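Local atomic coordinates of Lin0012 protein (Listeria innocua, PDB entry 3K17), a protein that probably phosphorylates phosphomevalonate with ATP, a step of the mevalonate pathway to isopentenyl diphosphate, as a kinase of the GHMP family. Residues 29-34 with 172-177; 41-46 with 129-134; 167-172 with 203-208. One frame throughout, in Å; residues are numbered along the deposited sequence.

Overall arrangement
Strand 29-35 comes early and is followed directly by strand 37-45. Contact 1 pairs the first of these with strand 172-176 and so closes a long loop. Contact 2 lies wholly within that loop, where strand 37-45 meets helix 119-135; its centre is about 27 Å from that of contact 1. Contact 3 opens at the end of helix 162-169, after contact 2 has closed, and crosses contact 1 along the chain. It closes some 30 residues later, when strand 204-208 returns beside Trp172, which both contacts share. Their centres are about 6 Å apart, because strand 172-176 lies between strands 29-35 and 204-208. All three contacts reach one mixed sheet and the helices packed on it.

Contact 1: residues 29-34 with 172-177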
ATOM      1  N   THR A  29      17.902  37.011  17.043  1.00 22.27           N
ATOM      2  CA  THR A  29      17.201  37.190  18.303  1.00 23.25           C
ATOM      3  C   THR A  29      15.775  37.727  18.243  1.00 23.10           C
ATOM      4  O   THR A  29      15.435  38.563  17.400  1.00 24.31           O
ATOM      5  CB  THR A  29      18.026  38.116  19.236  1.00 21.96           C
ATOM      6  OG1 THR A  29      19.365  37.617  19.336  1.00 22.81           O
ATOM      7  CG2 THR A  29      17.419  38.161  20.623  1.00 21.54           C
ATOM      8  N   ALA A  30      14.949  37.241  19.163  1.00 20.74           N
ATOM      9  CA  ALA A  30      13.568  37.690  19.271  1.00 19.93           C
ATOM     10  C   ALA A  30      13.247  37.947  20.732  1.00 17.81           C
ATOM     11  O   ALA A  30      13.902  37.406  21.628  1.00 19.70           O
ATOM     12  CB  ALA A  30      12.605  36.638  18.705  1.00 19.25           C
ATOM     13  N   ILE A  31      12.242  38.784  20.963  1.00 17.44           N
ATOM     14  CA  ILE A  31      11.789  39.101  22.304  1.00 17.07           C
ATOM     15  C   ILE A  31      10.451  38.372  22.474  1.00 17.39           C
ATOM     16  O   ILE A  31       9.640  38.359  21.556  1.00 14.69           O
ATOM     17  CB  ILE A  31      11.523  40.609  22.472  1.00 19.39           C
ATOM     18  CG1 ILE A  31      12.805  41.410  22.207  1.00 22.06           C
ATOM     19  CG2 ILE A  31      10.973  40.882  23.879  1.00 17.38           C
ATOM     20  CD1 ILE A  31      13.938  41.087  23.162  1.00 24.32           C
ATOM     21  N   LEU A  32      10.233  37.754  23.630  1.00 16.05           N
ATOM     22  CA  LEU A  32       8.965  37.069  23.877  1.00 17.14           C
ATOM     23  C   LEU A  32       8.554  37.224  25.318  1.00 16.92           C
ATOM     24  O   LEU A  32       9.390  37.444  26.195  1.00 17.31           O
ATOM     25  CB  LEU A  32       9.056  35.563  23.597  1.00 15.03           C
ATOM     26  CG  LEU A  32       9.398  35.011  22.213  1.00 13.41           C
ATOM     27  CD1 LEU A  32      10.840  34.518  22.213  1.00 11.18           C
ATOM     28  CD2 LEU A  32       8.439  33.844  21.890  1.00 15.51           C
ATOM     29  N   THR A  33       7.256  37.120  25.557  1.00 15.45           N
ATOM     30  CA  THR A  33       6.753  37.163  26.909  1.00 14.71           C
ATOM     31  C   THR A  33       5.812  35.981  27.075  1.00 16.81           C
ATOM     32  O   THR A  33       5.101  35.604  26.138  1.00 17.45           O
ATOM     33  CB  THR A  33       5.973  38.461  27.231  1.00 14.08           C
ATOM     34  OG1 THR A  33       5.494  38.385  28.581  1.00 15.09           O
ATOM     35  CG2 THR A  33       4.769  38.625  26.310  1.00 15.56           C
ATOM     36  N   ALA A  34       5.835  35.376  28.255  1.00 17.08           N
ATOM     37  CA  ALA A  34       4.935  34.275  28.548  1.00 17.86           C
ATOM     38  C   ALA A  34       3.645  34.971  28.983  1.00 16.62           C
ATOM     39  O   ALA A  34       3.682  36.134  29.405  1.00 16.66           O
ATOM     40  CB  ALA A  34       5.499  33.418  29.672  1.00 15.13           C
ATOM     41  N   TRP A 172       9.693  37.598  30.668  1.00 17.02           N
ATOM     42  CA  TRP A 172      10.082  38.213  29.410  1.00 17.09           C
ATOM     43  C   TRP A 172      11.501  37.778  29.075  1.00 19.41           C
ATOM     44  O   TRP A 172      12.373  37.779  29.951  1.00 17.77           O
ATOM     45  CB  TRP A 172      10.049  39.745  29.527  1.00 17.87           C
ATOM     46  CG  TRP A 172       8.676  40.337  29.695  1.00 17.12           C
ATOM     47  CD1 TRP A 172       7.862  40.235  30.788  1.00 17.37           C
ATOM     48  CD2 TRP A 172       7.937  41.073  28.713  1.00 15.31           C
ATOM     49  NE1 TRP A 172       6.660  40.855  30.544  1.00 16.87           N
ATOM     50  CE2 TRP A 172       6.679  41.377  29.277  1.00 17.22           C
ATOM     51  CE3 TRP A 172       8.216  41.500  27.405  1.00 18.14           C
ATOM     52  CZ2 TRP A 172       5.696  42.088  28.577  1.00 16.75           C
ATOM     53  CZ3 TRP A 172       7.238  42.209  26.708  1.00 16.81           C
ATOM     54  CH2 TRP A 172       5.993  42.494  27.299  1.00 16.50           C
ATOM     55  N   ILE A 173      11.744  37.423  27.815  1.00 17.21           N
ATOM     56  CA  ILE A 173      13.080  36.996  27.416  1.00 16.64           C
ATOM     57  C   ILE A 173      13.529  37.485  26.048  1.00 17.94           C
ATOM     58  O   ILE A 173      12.721  37.835  25.180  1.00 15.81           O
ATOM     59  CB  ILE A 173      13.212  35.450  27.364  1.00 16.40           C
ATOM     60  CG1 ILE A 173      12.258  34.887  26.305  1.00 16.11           C
ATOM     61  CG2 ILE A 173      12.924  34.844  28.730  1.00 16.00           C
ATOM     62  CD1 ILE A 173      12.515  33.424  25.932  1.00 12.84           C
ATOM     63  N   ALA A 174      14.846  37.495  25.880  1.00 17.85           N
ATOM     64  CA  ALA A 174      15.473  37.823  24.622  1.00 17.53           C
ATOM     65  C   ALA A 174      15.985  36.434  24.245  1.00 19.35           C
ATOM     66  O   ALA A 174      16.832  35.865  24.942  1.00 20.32           O
ATOM     67  CB  ALA A 174      16.629  38.780  24.824  1.00 19.27           C
ATOM     68  N   TYR A 175      15.448  35.871  23.169  1.00 21.04           N
ATOM     69  CA  TYR A 175      15.854  34.537  22.736  1.00 18.21           C
ATOM     70  C   TYR A 175      16.721  34.585  21.489  1.00 18.65           C
ATOM     71  O   TYR A 175      16.337  35.185  20.482  1.00 20.52           O
ATOM     72  CB  TYR A 175      14.618  33.684  22.436  1.00 15.85           C
ATOM     73  CG  TYR A 175      14.962  32.331  21.856  1.00 18.08           C
ATOM     74  CD1 TYR A 175      15.495  31.328  22.659  1.00 14.48           C
ATOM     75  CD2 TYR A 175      14.791  32.065  20.494  1.00 16.47           C
ATOM     76  CE1 TYR A 175      15.854  30.089  22.125  1.00 19.69           C
ATOM     77  CE2 TYR A 175      15.149  30.827  19.952  1.00 18.53           C
ATOM     78  CZ  TYR A 175      15.680  29.843  20.774  1.00 17.38           C
ATOM     79  OH  TYR A 175      16.035  28.618  20.251  1.00 16.14           O
ATOM     80  N   THR A 176      17.885  33.951  21.551  1.00 18.33           N
ATOM     81  CA  THR A 176      18.777  33.909  20.404  1.00 19.59           C
ATOM     82  C   THR A 176      18.909  32.468  19.928  1.00 20.41           C
ATOM     83  O   THR A 176      19.485  31.613  20.607  1.00 22.72           O
ATOM     84  CB  THR A 176      20.164  34.475  20.747  1.00 21.30           C
ATOM     85  OG1 THR A 176      20.021  35.828  21.189  1.00 19.06           O
ATOM     86  CG2 THR A 176      21.071  34.434  19.522  1.00 19.43           C
ATOM     87  N   THR A 177      18.371  32.226  18.742  1.00 22.84           N
ATOM     88  CA  THR A 177      18.339  30.908  18.125  1.00 22.48           C
ATOM     89  C   THR A 177      19.678  30.196  18.014  1.00 23.65           C
ATOM     90  O   THR A 177      20.663  30.765  17.551  1.00 25.08           O
ATOM     91  CB  THR A 177      17.709  31.003  16.721  1.00 21.37           C
ATOM     92  OG1 THR A 177      16.501  31.775  16.799  1.00 20.01           O
ATOM     93  CG2 THR A 177      17.392  29.606  16.178  1.00 20.95           C
TER
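Leu32 meets Tyr175 and Ile173 on one face of a two-strand ladder. Leu32 CD1 lies 3.9 Å from Tyr175 CB, and the two side chains run alongside each other. Leu32 CD1 also approaches Ile173 CD1. Helix 162-169 covers this face through Ala165 and Ser166. On the other face, Ile31 CD1 reaches back to Ala174 CB at 3.9 Å. Farther along that face, Thr33 lies alongside Trp172, over one face of its indole. Thr33 CB sits over the six-membered ring of Trp172, 3.6 Å from the centroid, in a CH-pi contact. Thr33 OG1 is anti to the backbone N (chi1 179°) and lies over the same face, offset toward the rim. That hydroxyl donates to Ala34 O, while Trp172 NE1 bonds to Thr351 OG1.

Four backbone bonds join the strands. Ala30 and Tyr175 form one hydrogen-bonded pair, with Tyr175 N 2.7 Å from Ala30 O. Leu32 and Ile173 form the other, with Leu32 N 2.9 Å from Ile173 O. CA-H groups approach the same carbonyls, as where Thr29 CA lies 3.1 Å from Tyr175 O. At the partly exposed end, Thr29 OG1 and Thr176 OG1 share a 2.7 Å hydrogen bond. The regular antiparallel register is that of neighbouring strands in the mixed sheet of a GHMP-kinase N-terminal domain, with helices packed against it.

Contact 2: residues 41-46 with 129-134; sequences LTLEDS and NALMTK
Leu41 and Leu43 of strand 37-45 pack against Ala130 of helix 119-135, a helix-on-sheet contact in the alpha/beta N-terminal domain of the GHMP-kinase fold. Leu41 CD2 touches Ala130 CB at 3.6 Å, and Leu41 CD1 is close behind. Leu43 covers more of the helix. Beside the small Ala130, Leu43 CD1 reaches the helix backbone, 3.8 Å from Ala130 O, and also nears Leu131 CD2. The other branch rests on the aliphatic part of Lys134, with Leu43 CD2 3.8 Å from Lys134 CD. These two side chains cross at about a right angle.

The polar contact lies toward solvent. Lys134 bends at chi2 (68°) and then runs extended to Asp45. There Lys134 NZ donates to Asp45 OD1 in a salt bridge of 2.7 Å, meeting the carboxylate on the syn side of OD1 and 25° out of its plane.

The strand and helix segments run 35° apart, with their axes 9.4 Å from each other at closest approach. Strand 37-45 is held on both sides, by Val9 and Leu7 of strand 7-18 and by Val102 and Lys100 of strand 99-105. Val9 also touches Ala130, and Met101 packs on Leu41 and Leu43, which extends the apolar layer. Ala85 of helix 76-91 lies against Leu131.

Within the helix, Asn129 O accepts from both Thr133 N and Thr133 OG1, which come from opposite faces of its plane.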
ATOM      1  N   LEU A  41      -0.489  20.191  33.394  1.00 17.68           N
ATOM      2  CA  LEU A  41      -0.231  18.758  33.317  1.00 17.79           C
ATOM      3  C   LEU A  41      -0.200  18.194  34.742  1.00 19.79           C
ATOM      4  O   LEU A  41       0.631  18.597  35.560  1.00 17.64           O
ATOM      5  CB  LEU A  41       1.105  18.496  32.600  1.00 14.36           C
ATOM      6  CG  LEU A  41       1.359  17.040  32.194  1.00 17.82           C
ATOM      7  CD1 LEU A  41       2.444  16.973  31.140  1.00 14.06           C
ATOM      8  CD2 LEU A  41       1.740  16.208  33.423  1.00 17.98           C
ATOM      9  N   THR A  42      -1.123  17.280  35.037  1.00 20.53           N
ATOM     10  CA  THR A  42      -1.192  16.656  36.357  1.00 21.23           C
ATOM     11  C   THR A  42      -0.644  15.232  36.248  1.00 22.12           C
ATOM     12  O   THR A  42      -1.121  14.429  35.437  1.00 22.16           O
ATOM     13  CB  THR A  42      -2.647  16.649  36.876  1.00 23.86           C
ATOM     14  OG1 THR A  42      -3.142  17.995  36.904  1.00 21.98           O
ATOM     15  CG2 THR A  42      -2.720  16.067  38.287  1.00 23.73           C
ATOM     16  N   LEU A  43       0.374  14.933  37.049  1.00 20.49           N
ATOM     17  CA  LEU A  43       1.018  13.622  37.026  1.00 21.51           C
ATOM     18  C   LEU A  43       0.896  12.883  38.347  1.00 24.24           C
ATOM     19  O   LEU A  43       0.986  13.481  39.417  1.00 26.31           O
ATOM     20  CB  LEU A  43       2.501  13.773  36.663  1.00 17.72           C
ATOM     21  CG  LEU A  43       3.414  12.540  36.729  1.00 19.59           C
ATOM     22  CD1 LEU A  43       4.639  12.784  35.877  1.00 19.91           C
ATOM     23  CD2 LEU A  43       3.826  12.239  38.180  1.00 20.81           C
ATOM     24  N   GLU A  44       0.709  11.573  38.265  1.00 26.20           N
ATOM     25  CA  GLU A  44       0.581  10.754  39.459  1.00 28.48           C
ATOM     26  C   GLU A  44       1.029   9.338  39.136  1.00 28.53           C
ATOM     27  O   GLU A  44       1.076   8.949  37.969  1.00 26.66           O
ATOM     28  CB  GLU A  44      -0.876  10.741  39.926  1.00 29.77           C
ATOM     29  CG  GLU A  44      -1.802   9.978  39.001  1.00 33.58           C
ATOM     30  CD  GLU A  44      -3.269  10.244  39.279  1.00 37.18           C
ATOM     31  OE1 GLU A  44      -3.719  11.388  39.058  1.00 40.11           O
ATOM     32  OE2 GLU A  44      -3.974   9.307  39.714  1.00 39.18           O
ATOM     33  N   ASP A  45       1.367   8.570  40.167  1.00 29.13           N
ATOM     34  CA  ASP A  45       1.782   7.189  39.962  1.00 28.60           C
ATOM     35  C   ASP A  45       0.537   6.408  39.592  1.00 27.74           C
ATOM     36  O   ASP A  45      -0.562   6.753  40.013  1.00 28.77           O
ATOM     37  CB  ASP A  45       2.380   6.595  41.239  1.00 29.37           C
ATOM     38  CG  ASP A  45       3.627   7.326  41.698  1.00 32.74           C
ATOM     39  OD1 ASP A  45       4.565   7.484  40.883  1.00 34.04           O
ATOM     40  OD2 ASP A  45       3.671   7.734  42.879  1.00 33.49           O
ATOM     41  N   SER A  46       0.715   5.359  38.803  1.00 28.73           N
ATOM     42  CA  SER A  46      -0.390   4.512  38.380  1.00 29.94           C
ATOM     43  C   SER A  46       0.156   3.108  38.155  1.00 29.94           C
ATOM     44  O   SER A  46       1.354   2.879  38.298  1.00 29.16           O
ATOM     45  CB  SER A  46      -1.007   5.052  37.083  1.00 30.27           C
ATOM     46  OG  SER A  46      -0.027   5.174  36.066  1.00 33.13           O
ATOM     47  N   ASN A 129       8.957  19.105  31.820  1.00 18.37           N
ATOM     48  CA  ASN A 129       9.008  19.528  33.214  1.00 19.40           C
ATOM     49  C   ASN A 129       8.399  18.514  34.155  1.00 19.89           C
ATOM     50  O   ASN A 129       8.955  18.248  35.223  1.00 19.03           O
ATOM     51  CB  ASN A 129       8.319  20.871  33.414  1.00 19.73           C
ATOM     52  CG  ASN A 129       9.281  22.027  33.289  1.00 22.40           C
ATOM     53  OD1 ASN A 129      10.469  21.875  33.543  1.00 29.31           O
ATOM     54  ND2 ASN A 129       8.774  23.190  32.918  1.00 26.16           N
ATOM     55  N   ALA A 130       7.262  17.946  33.768  1.00 16.96           N
ATOM     56  CA  ALA A 130       6.601  16.954  34.607  1.00 17.62           C
ATOM     57  C   ALA A 130       7.448  15.697  34.821  1.00 18.02           C
ATOM     58  O   ALA A 130       7.533  15.192  35.933  1.00 21.06           O
ATOM     59  CB  ALA A 130       5.249  16.571  34.009  1.00 17.02           C
ATOM     60  N   LEU A 131       8.074  15.186  33.766  1.00 19.78           N
ATOM     61  CA  LEU A 131       8.875  13.971  33.899  1.00 18.83           C
ATOM     62  C   LEU A 131      10.213  14.217  34.587  1.00 20.68           C
ATOM     63  O   LEU A 131      10.718  13.341  35.291  1.00 19.78           O
ATOM     64  CB  LEU A 131       9.101  13.307  32.531  1.00 17.96           C
ATOM     65  CG  LEU A 131       7.839  12.684  31.899  1.00 19.56           C
ATOM     66  CD1 LEU A 131       8.124  12.201  30.489  1.00 15.71           C
ATOM     67  CD2 LEU A 131       7.356  11.536  32.765  1.00 18.43           C
HETATM   68  N   MSE A 132      10.799  15.392  34.376  1.00 20.60           N
HETATM   69  CA  MSE A 132      12.062  15.693  35.027  1.00 22.49           C
HETATM   70  C   MSE A 132      11.826  15.928  36.518  1.00 22.64           C
HETATM   71  O   MSE A 132      12.589  15.443  37.353  1.00 23.79           O
HETATM   72  CB  MSE A 132      12.734  16.915  34.400  1.00 22.46           C
HETATM   73  CG  MSE A 132      13.255  16.691  32.981  1.00 24.61           C
HETATM   74 SE   MSE A 132      14.426  15.160  32.764  1.00 35.40          SE
HETATM   75  CE  MSE A 132      13.101  13.843  32.197  1.00 28.91           C
ATOM     76  N   THR A 133      10.767  16.655  36.856  1.00 21.97           N
ATOM     77  CA  THR A 133      10.469  16.920  38.261  1.00 24.17           C
ATOM     78  C   THR A 133      10.233  15.590  38.978  1.00 25.17           C
ATOM     79  O   THR A 133      10.659  15.395  40.117  1.00 25.19           O
ATOM     80  CB  THR A 133       9.209  17.806  38.426  1.00 24.37           C
ATOM     81  OG1 THR A 133       9.428  19.080  37.813  1.00 24.15           O
ATOM     82  CG2 THR A 133       8.898  18.026  39.907  1.00 26.26           C
ATOM     83  N   LYS A 134       9.575  14.670  38.284  1.00 24.36           N
ATOM     84  CA  LYS A 134       9.253  13.356  38.822  1.00 24.34           C
ATOM     85  C   LYS A 134      10.415  12.362  38.889  1.00 26.16           C
ATOM     86  O   LYS A 134      10.526  11.607  39.854  1.00 27.72           O
ATOM     87  CB  LYS A 134       8.120  12.736  37.992  1.00 25.12           C
ATOM     88  CG  LYS A 134       7.764  11.304  38.350  1.00 24.30           C
ATOM     89  CD  LYS A 134       7.137  11.203  39.735  1.00 27.40           C
ATOM     90  CE  LYS A 134       6.703   9.773  40.032  1.00 29.64           C
ATOM     91  NZ  LYS A 134       6.090   9.643  41.385  1.00 30.21           N
TER

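Contact 3: residues 167-172 with 203-208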
ATOM      1  N   CYS A 167       7.968  29.441  26.986  1.00 14.94           N
ATOM      2  CA  CYS A 167       7.116  28.601  27.831  1.00 14.28           C
ATOM      3  C   CYS A 167       7.908  28.001  28.999  1.00 15.15           C
ATOM      4  O   CYS A 167       7.405  27.891  30.118  1.00 15.95           O
ATOM      5  CB  CYS A 167       6.493  27.474  26.999  1.00 12.98           C
ATOM      6  SG  CYS A 167       5.348  28.085  25.731  1.00 16.00           S
HETATM    7  N   MSE A 168       9.151  27.627  28.728  1.00 15.76           N
HETATM    8  CA  MSE A 168      10.026  27.032  29.739  1.00 18.61           C
HETATM    9  C   MSE A 168      10.502  28.036  30.804  1.00 18.23           C
HETATM   10  O   MSE A 168      10.443  27.754  32.001  1.00 18.42           O
HETATM   11  CB  MSE A 168      11.238  26.409  29.043  1.00 21.40           C
HETATM   12  CG  MSE A 168      12.299  25.825  29.961  1.00 28.51           C
HETATM   13 SE   MSE A 168      11.693  24.230  30.854  1.00 44.19          SE
HETATM   14  CE  MSE A 168      11.870  22.991  29.355  1.00 33.33           C
ATOM     15  N   TYR A 169      10.954  29.202  30.355  1.00 17.63           N
ATOM     16  CA  TYR A 169      11.496  30.236  31.243  1.00 20.18           C
ATOM     17  C   TYR A 169      10.497  31.188  31.887  1.00 20.38           C
ATOM     18  O   TYR A 169      10.763  31.727  32.961  1.00 20.66           O
ATOM     19  CB  TYR A 169      12.553  31.064  30.495  1.00 18.17           C
ATOM     20  CG  TYR A 169      13.864  30.343  30.307  1.00 21.34           C
ATOM     21  CD1 TYR A 169      13.933  29.163  29.569  1.00 22.92           C
ATOM     22  CD2 TYR A 169      15.029  30.808  30.916  1.00 22.90           C
ATOM     23  CE1 TYR A 169      15.128  28.458  29.449  1.00 24.06           C
ATOM     24  CE2 TYR A 169      16.227  30.114  30.802  1.00 22.73           C
ATOM     25  CZ  TYR A 169      16.272  28.942  30.074  1.00 24.62           C
ATOM     26  OH  TYR A 169      17.449  28.236  29.986  1.00 24.55           O
ATOM     27  N   GLY A 170       9.348  31.393  31.249  1.00 18.81           N
ATOM     28  CA  GLY A 170       8.372  32.319  31.801  1.00 15.79           C
ATOM     29  C   GLY A 170       8.879  33.750  31.662  1.00 15.31           C
ATOM     30  O   GLY A 170       9.916  33.994  31.040  1.00 13.83           O
ATOM     31  N   GLY A 171       8.144  34.698  32.230  1.00 17.06           N
ATOM     32  CA  GLY A 171       8.537  36.095  32.154  1.00 15.85           C
ATOM     33  C   GLY A 171       8.804  36.610  30.753  1.00 18.98           C
ATOM     34  O   GLY A 171       8.216  36.136  29.776  1.00 16.37           O
ATOM     35  N   TRP A 172       9.693  37.598  30.668  1.00 17.02           N
ATOM     36  CA  TRP A 172      10.082  38.213  29.410  1.00 17.09           C
ATOM     37  C   TRP A 172      11.501  37.778  29.075  1.00 19.41           C
ATOM     38  O   TRP A 172      12.373  37.779  29.951  1.00 17.77           O
ATOM     39  CB  TRP A 172      10.049  39.745  29.527  1.00 17.87           C
ATOM     40  CG  TRP A 172       8.676  40.337  29.695  1.00 17.12           C
ATOM     41  CD1 TRP A 172       7.862  40.235  30.788  1.00 17.37           C
ATOM     42  CD2 TRP A 172       7.937  41.073  28.713  1.00 15.31           C
ATOM     43  NE1 TRP A 172       6.660  40.855  30.544  1.00 16.87           N
ATOM     44  CE2 TRP A 172       6.679  41.377  29.277  1.00 17.22           C
ATOM     45  CE3 TRP A 172       8.216  41.500  27.405  1.00 18.14           C
ATOM     46  CZ2 TRP A 172       5.696  42.088  28.577  1.00 16.75           C
ATOM     47  CZ3 TRP A 172       7.238  42.209  26.708  1.00 16.81           C
ATOM     48  CH2 TRP A 172       5.993  42.494  27.299  1.00 16.50           C
ATOM     49  N   LEU A 203      23.203  29.742  20.937  1.00 23.46           N
ATOM     50  CA  LEU A 203      22.059  29.748  21.829  1.00 23.57           C
ATOM     51  C   LEU A 203      22.217  30.681  23.022  1.00 23.73           C
ATOM     52  O   LEU A 203      23.231  30.660  23.711  1.00 23.19           O
ATOM     53  CB  LEU A 203      21.790  28.336  22.351  1.00 22.23           C
ATOM     54  CG  LEU A 203      20.641  28.231  23.353  1.00 20.90           C
ATOM     55  CD1 LEU A 203      19.326  28.526  22.641  1.00 18.51           C
ATOM     56  CD2 LEU A 203      20.619  26.834  23.979  1.00 20.23           C
ATOM     57  N   GLN A 204      21.206  31.505  23.258  1.00 24.22           N
ATOM     58  CA  GLN A 204      21.220  32.392  24.410  1.00 23.48           C
ATOM     59  C   GLN A 204      19.798  32.725  24.807  1.00 20.66           C
ATOM     60  O   GLN A 204      18.973  33.089  23.972  1.00 20.83           O
ATOM     61  CB  GLN A 204      21.987  33.689  24.135  1.00 25.90           C
ATOM     62  CG  GLN A 204      22.296  34.445  25.428  1.00 33.36           C
ATOM     63  CD  GLN A 204      22.950  35.800  25.206  1.00 36.43           C
ATOM     64  OE1 GLN A 204      23.959  35.911  24.508  1.00 40.82           O
ATOM     65  NE2 GLN A 204      22.380  36.836  25.811  1.00 37.45           N
ATOM     66  N   ILE A 205      19.513  32.589  26.092  1.00 20.43           N
ATOM     67  CA  ILE A 205      18.195  32.887  26.612  1.00 21.62           C
ATOM     68  C   ILE A 205      18.382  33.863  27.763  1.00 22.92           C
ATOM     69  O   ILE A 205      18.801  33.483  28.851  1.00 25.41           O
ATOM     70  CB  ILE A 205      17.498  31.601  27.100  1.00 20.26           C
ATOM     71  CG1 ILE A 205      17.532  30.547  25.981  1.00 19.66           C
ATOM     72  CG2 ILE A 205      16.069  31.905  27.502  1.00 17.20           C
ATOM     73  CD1 ILE A 205      16.901  29.216  26.361  1.00 22.15           C
ATOM     74  N   GLU A 206      18.067  35.126  27.508  1.00 23.88           N
ATOM     75  CA  GLU A 206      18.225  36.169  28.508  1.00 24.08           C
ATOM     76  C   GLU A 206      16.924  36.630  29.142  1.00 25.02           C
ATOM     77  O   GLU A 206      15.990  37.027  28.444  1.00 23.90           O
ATOM     78  CB  GLU A 206      18.913  37.387  27.884  1.00 24.14           C
ATOM     79  CG  GLU A 206      19.188  38.495  28.888  1.00 25.98           C
ATOM     80  CD  GLU A 206      19.665  39.776  28.233  1.00 26.10           C
ATOM     81  OE1 GLU A 206      20.035  39.737  27.043  1.00 27.54           O
ATOM     82  OE2 GLU A 206      19.674  40.821  28.916  1.00 27.04           O
ATOM     83  N   THR A 207      16.873  36.593  30.469  1.00 25.21           N
ATOM     84  CA  THR A 207      15.700  37.050  31.191  1.00 26.69           C
ATOM     85  C   THR A 207      15.707  38.578  31.140  1.00 27.92           C
ATOM     86  O   THR A 207      16.738  39.203  31.391  1.00 26.30           O
ATOM     87  CB  THR A 207      15.738  36.579  32.656  1.00 29.45           C
ATOM     88  OG1 THR A 207      15.526  35.159  32.707  1.00 30.43           O
ATOM     89  CG2 THR A 207      14.660  37.276  33.470  1.00 31.08           C
ATOM     90  N   LEU A 208      14.562  39.166  30.804  1.00 26.78           N
ATOM     91  CA  LEU A 208      14.426  40.613  30.704  1.00 27.51           C
ATOM     92  C   LEU A 208      13.464  41.186  31.735  1.00 29.03           C
ATOM     93  O   LEU A 208      12.706  40.456  32.377  1.00 28.57           O
ATOM     94  CB  LEU A 208      13.928  41.008  29.315  1.00 27.40           C
ATOM     95  CG  LEU A 208      14.814  40.690  28.114  1.00 28.73           C
ATOM     96  CD1 LEU A 208      14.047  40.993  26.826  1.00 28.42           C
ATOM     97  CD2 LEU A 208      16.090  41.508  28.189  1.00 28.65           C
TER
HETATM   98  O   HOH W   1      12.204  35.185  32.246  1.00 27.83           O
HETATM   99  O   HOH W   2      10.996  38.484  33.049  1.00 24.57           O
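Tyr169 and Ile205 make the main apolar contact. Ile205 CG2 sits over the centre of the Tyr169 ring, 3.6 Å from the centroid and 8° off the ring normal, a CH-pi contact. A chi1 of -52° sets Ile205 CG2 anti to the backbone N, over the ring. The second branch reaches the ring as well, with Ile205 CD1 3.6 Å from Tyr169 CE1. The two side chains cross at about a right angle. A lighter apolar contact brings Trp172 CB to 4.1 Å from Leu208 CB.

One direct hydrogen bond joins the segments. Leu208 N donates to Trp172 O at 2.7 Å; the bond is nearly straight at the hydrogen (168°), though the donor stands above the carbonyl plane. Beyond it the ladder continues at Ala174 and Thr176, which bond to Glu206 and Gln204.

Water extends the polar contact. Water 2 accepts from Trp172 N at 2.9 Å and donates to Leu208 O at 2.7 Å. Water 1 donates to Gly170 O at 2.8 Å and has weak bonds to Trp172 O and Thr207 OG1. Gly170 and Gly171, both with positive phi, lead out of helix 162-169.

Strand 204-208 is the antiparallel neighbour of strand 172-176 in the mixed sheet of the GHMP-kinase fold, tied to the helix end mainly by Ile205 on Tyr169. At Trp172 the pairing is partly water-mediated, whereas the apolar contact is direct.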